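Local structure of cyclase (Uncultured organism, 5IBZ) at the interface of chains A and B. The protein is a cyclase of the putative cyclase family, possibly with arylformamidase activity, whose pocket holds an acetylphosphate in the crystal. Residues are numbered along the deposited sequence; one frame, centred on the assembly and turned at random. Chains: chain A/B, Uncharacterized protein.

Contact 1: the interface of chains A and B. Residues chain A 156, 303, 305, 318, 320; chain B 156, 303, 305, 318, 320.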
# COMPACT_ATOMS: atom_id res chain seq x y z
N LEU A 156 20.92 13.52 -15.47
CA LEU A 156 21.82 14.38 -14.73
C LEU A 156 22.70 14.99 -15.80
O LEU A 156 23.47 14.30 -16.47
CB LEU A 156 22.57 13.59 -13.67
CG LEU A 156 23.54 14.34 -12.78
CD1 LEU A 156 23.65 13.71 -11.39
CD2 LEU A 156 24.90 14.36 -13.47
N ALA A 303 20.13 17.79 -11.68
CA ALA A 303 20.21 16.46 -11.15
C ALA A 303 18.78 15.94 -11.02
O ALA A 303 18.10 16.21 -10.00
CB ALA A 303 20.94 16.43 -9.82
N GLN A 305 17.81 12.55 -11.67
CA GLN A 305 17.87 11.11 -11.79
C GLN A 305 16.59 10.47 -11.24
O GLN A 305 16.03 10.94 -10.25
CB GLN A 305 19.13 10.58 -11.06
CG GLN A 305 19.12 10.66 -9.55
CD GLN A 305 19.64 11.98 -8.96
OE1 GLN A 305 19.51 13.06 -9.55
NE2 GLN A 305 20.24 11.88 -7.77
N ASN A 318 13.20 14.10 -7.10
CA ASN A 318 13.39 15.44 -6.59
C ASN A 318 14.46 16.09 -7.44
O ASN A 318 15.66 16.02 -7.14
CB ASN A 318 13.78 15.42 -5.11
CG ASN A 318 13.98 16.79 -4.58
OD1 ASN A 318 13.67 17.77 -5.25
ND2 ASN A 318 14.51 16.88 -3.38
N ILE A 320 16.98 18.60 -8.78
CA ILE A 320 17.67 19.77 -8.24
C ILE A 320 18.33 20.53 -9.38
O ILE A 320 19.16 19.99 -10.13
CB ILE A 320 18.74 19.41 -7.19
CG1 ILE A 320 18.18 18.42 -6.15
CG2 ILE A 320 19.27 20.68 -6.54
CD1 ILE A 320 17.07 18.96 -5.30
N LEU B 156 23.74 17.38 -1.94
CA LEU B 156 24.31 17.57 -3.26
C LEU B 156 25.54 18.44 -3.06
O LEU B 156 25.45 19.59 -2.62
CB LEU B 156 23.29 18.21 -4.19
CG LEU B 156 23.69 18.40 -5.63
CD1 LEU B 156 22.52 18.19 -6.55
CD2 LEU B 156 24.27 19.79 -5.80
N ALA B 303 25.29 13.69 -6.08
CA ALA B 303 23.90 14.13 -6.07
C ALA B 303 23.09 13.10 -5.31
O ALA B 303 22.67 12.08 -5.87
CB ALA B 303 23.35 14.31 -7.50
N GLN B 305 20.26 13.89 -3.20
CA GLN B 305 19.11 14.56 -2.62
C GLN B 305 18.02 13.56 -2.23
O GLN B 305 17.84 12.53 -2.88
CB GLN B 305 18.55 15.60 -3.62
CG GLN B 305 17.92 14.98 -4.87
CD GLN B 305 18.88 14.75 -6.03
OE1 GLN B 305 20.06 14.42 -5.86
NE2 GLN B 305 18.35 14.87 -7.24
N ASN B 318 18.35 7.84 -5.14
CA ASN B 318 19.29 7.25 -6.07
C ASN B 318 20.53 8.13 -6.11
O ASN B 318 20.59 9.05 -6.91
CB ASN B 318 18.68 7.12 -7.47
CG ASN B 318 19.63 6.50 -8.45
OD1 ASN B 318 20.70 6.04 -8.07
ND2 ASN B 318 19.28 6.52 -9.73
N ILE B 320 23.90 9.67 -7.07
CA ILE B 320 24.78 9.58 -8.24
C ILE B 320 26.13 10.22 -7.92
O ILE B 320 26.20 11.40 -7.55
CB ILE B 320 24.21 10.29 -9.47
CG1 ILE B 320 22.75 9.88 -9.73
CG2 ILE B 320 25.10 10.03 -10.68
CD1 ILE B 320 22.56 8.43 -10.07
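A:Gln305 and B:Gln305 meet end to end across the two-fold axis, their amide planes turned 85° apart, nearly perpendicular. In each, CG sits between the backbone N and the carbonyl carbon (chi1 70° in A:Gln305), and the chain then bends at chi2, which swings the amide over toward the partner chain. Each amide gives and takes: A:Gln305 NE2 donates to the side-chain oxygen B:Gln305 OE1 at 3.2 Å, and B:Gln305 NE2 returns the bond to A:Gln305 OE1. Both bonds are bent, and each donor stands well above the plane of the carbonyl it meets rather than on a lone pair. The straighter bond of each amide goes to a backbone: A:Gln305 NE2 lies 3.0 Å from the carbonyl oxygen B:Asn318 O, with 166° at the hydrogen and the acceptor in the amide plane. Its twin runs from B:Gln305 NE2 to A:Asn318 O. Two acceptors per NH2 group thus fix the rotation of each amide. The aliphatic part of the glutamine is packed as well: A:Gln305 CG rests 3.7 Å from B:Ile320 CG1, the two side chains running antiparallel alongside each other. An alanine in place of A:Gln305 would probably leave B:Asn318 O and the B:Gln305 amide without these mates and open a gap beside B:Ile320. Alongside the polar pair lies an apolar patch, where A:Ala303 CB and B:Ala303 CB meet at 4.0 Å. A:Leu156 brings CD1 to 4.0 Å from both B:Ala303 CB and B:Ile320 CB. The patch joins the ends of strands 299-303 and the starts of strands 320-322 from two copies, and probably helps hold the chains as a symmetric pair within the deposited four-chain assembly, if this pairing is the biological one.

Contact 2: the interface of chains A and B. Residues chain A 121, 123-124, 132-133; chain B 80-81, 83-84, 98.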
# COMPACT_ATOMS: atom_id res chain seq x y z
N TRP A 121 2.49 4.51 -25.59
CA TRP A 121 2.77 4.18 -26.98
C TRP A 121 1.45 4.16 -27.74
O TRP A 121 0.42 4.54 -27.21
CB TRP A 121 3.51 2.84 -27.10
CG TRP A 121 2.70 1.64 -26.68
CD1 TRP A 121 2.00 0.79 -27.49
CD2 TRP A 121 2.47 1.18 -25.33
NE1 TRP A 121 1.36 -0.16 -26.75
CE2 TRP A 121 1.63 0.05 -25.42
CE3 TRP A 121 2.89 1.60 -24.07
CZ2 TRP A 121 1.19 -0.65 -24.29
CZ3 TRP A 121 2.47 0.89 -22.96
CH2 TRP A 121 1.62 -0.22 -23.08
N GLY A 123 -0.59 1.62 -31.02
CA GLY A 123 -0.46 0.36 -31.70
C GLY A 123 0.16 -0.69 -30.80
O GLY A 123 0.06 -0.61 -29.58
N GLU A 124 0.78 -1.69 -31.41
CA GLU A 124 1.23 -2.85 -30.66
C GLU A 124 2.71 -2.79 -30.27
O GLU A 124 3.21 -3.71 -29.61
CB GLU A 124 0.91 -4.13 -31.46
CG GLU A 124 -0.58 -4.39 -31.61
CD GLU A 124 -0.91 -5.64 -32.43
OE1 GLU A 124 0.03 -6.37 -32.84
OE2 GLU A 124 -2.11 -5.89 -32.66
N GLU A 132 4.52 -4.60 -27.13
CA GLU A 132 3.78 -4.27 -25.92
C GLU A 132 3.66 -5.49 -25.00
O GLU A 132 3.49 -5.32 -23.81
CB GLU A 132 2.39 -3.69 -26.22
CG GLU A 132 1.43 -4.65 -26.90
CD GLU A 132 0.12 -4.00 -27.32
OE1 GLU A 132 -0.11 -2.81 -27.03
OE2 GLU A 132 -0.70 -4.69 -27.98
N ALA A 133 3.77 -6.69 -25.56
CA ALA A 133 3.77 -7.93 -24.77
C ALA A 133 4.94 -8.00 -23.79
O ALA A 133 4.91 -8.79 -22.85
CB ALA A 133 3.81 -9.13 -25.68
N GLY B 80 1.13 -3.40 -20.70
CA GLY B 80 1.07 -3.73 -22.11
C GLY B 80 0.29 -5.01 -22.37
O GLY B 80 -0.45 -5.13 -23.34
N ALA B 81 0.48 -5.99 -21.49
CA ALA B 81 -0.20 -7.28 -21.61
C ALA B 81 -1.71 -7.11 -21.67
O ALA B 81 -2.41 -7.88 -22.35
CB ALA B 81 0.19 -8.20 -20.45
N TYR B 83 -3.39 -4.91 -23.20
CA TYR B 83 -3.80 -4.52 -24.55
C TYR B 83 -3.61 -5.67 -25.53
O TYR B 83 -4.26 -5.70 -26.56
CB TYR B 83 -3.00 -3.30 -25.03
CG TYR B 83 -3.22 -2.06 -24.19
CD1 TYR B 83 -4.23 -1.15 -24.47
CD2 TYR B 83 -2.41 -1.81 -23.11
CE1 TYR B 83 -4.41 -0.01 -23.67
CE2 TYR B 83 -2.58 -0.68 -22.33
CZ TYR B 83 -3.57 0.20 -22.60
OH TYR B 83 -3.69 1.32 -21.79
N VAL B 84 -2.71 -6.60 -25.23
CA VAL B 84 -2.65 -7.86 -25.97
C VAL B 84 -3.95 -8.63 -25.71
O VAL B 84 -4.56 -9.17 -26.63
CB VAL B 84 -1.42 -8.73 -25.55
CG1 VAL B 84 -1.31 -9.98 -26.43
CG2 VAL B 84 -0.14 -7.95 -25.62
N ARG B 98 -1.95 4.08 -25.69
CA ARG B 98 -1.96 2.98 -24.75
C ARG B 98 -1.00 3.36 -23.65
O ARG B 98 0.01 3.98 -23.93
CB ARG B 98 -1.56 1.68 -25.46
CG ARG B 98 -2.55 1.32 -26.58
CD ARG B 98 -2.24 0.01 -27.25
NE ARG B 98 -3.22 -0.26 -28.29
CZ ARG B 98 -3.36 -1.41 -28.94
NH1 ARG B 98 -2.59 -2.45 -28.67
NH2 ARG B 98 -4.31 -1.52 -29.87
O HOH W 1 -3.49 -5.40 -29.10
O HOH W 2 -4.24 -4.10 -31.41
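B:Arg98 and A:Glu132 meet through two extended side chains. The arginine has CG anti to its carbonyl carbon (chi1 -62°) and runs straight from CG to NE, while A:Glu132 places CG between its backbone N and carbonyl carbon (chi1 65°) before extending to the carboxylate. The two side chains meet at a slant, yet carboxylate and guanidinium are only 16° from coplanar. B:Arg98 NH1 forms a salt bridge and hydrogen bond to A:Glu132 OE1 at 3.0 Å, using the syn lone pair of that oxygen. On its anti side the same oxygen accepts the indole N-H, with A:Trp121 NE1 at 3.0 Å and OE1 in the ring plane. Two donors therefore grip A:Glu132 OE1, and the indole bond probably helps to position the acid for the arginine; the paired positive charge would probably favour an ionised carboxylate. The arginine stem lies over the indole: B:Arg98 CB stands 3.8 Å from the centroid of the five-membered ring of A:Trp121 in a CH-pi contact. B:Arg98 CB also lies over the centre of the B:Tyr83 ring in its own chain, so the methylene sits in the angle between two aromatic faces. Further along the indole, A:Trp121 CH2 touches B:Gly80 CA at 3.7 Å. The backbones of A:Trp121 and B:Arg98 form an antiparallel beta bridge, with B:Arg98 N 2.9 Å from A:Trp121 O and a return bond from A:Trp121 N to B:Arg98 O. Beyond the salt bridge, water 1 links A:Glu132 OE2, B:Arg98 NH1 and B:Tyr83 O, the last at 2.7 Å. Water 2 joins B:Arg98 NH2 to A:Glu124 OE2. B:Val84 CG2 packs 3.9 Å from A:Glu132 CG, so helix 80-85 flanks the acid with an apolar side chain. The site pins strand 97-99 and helix 80-85 of one copy onto strand 120-122 and the 3-10 helix 132-134 of the other, probably steadying the pair of chains, if it is the biological one.

The C-alpha centres of contact 1 and contact 2 lie about 32 Å apart, and the two share no residue. Contact 1 straddles the two-fold axis, so its own twin lies within it; contact 2 lies to one side and recurs with the chains exchanged. The central contact draws on strands 299-303 and 320-322, late in the chain, whereas the outer one uses elements between residues 80 and 134. Grips of different kinds, set at the centre and toward the edge, would probably resist rocking of one copy against the other.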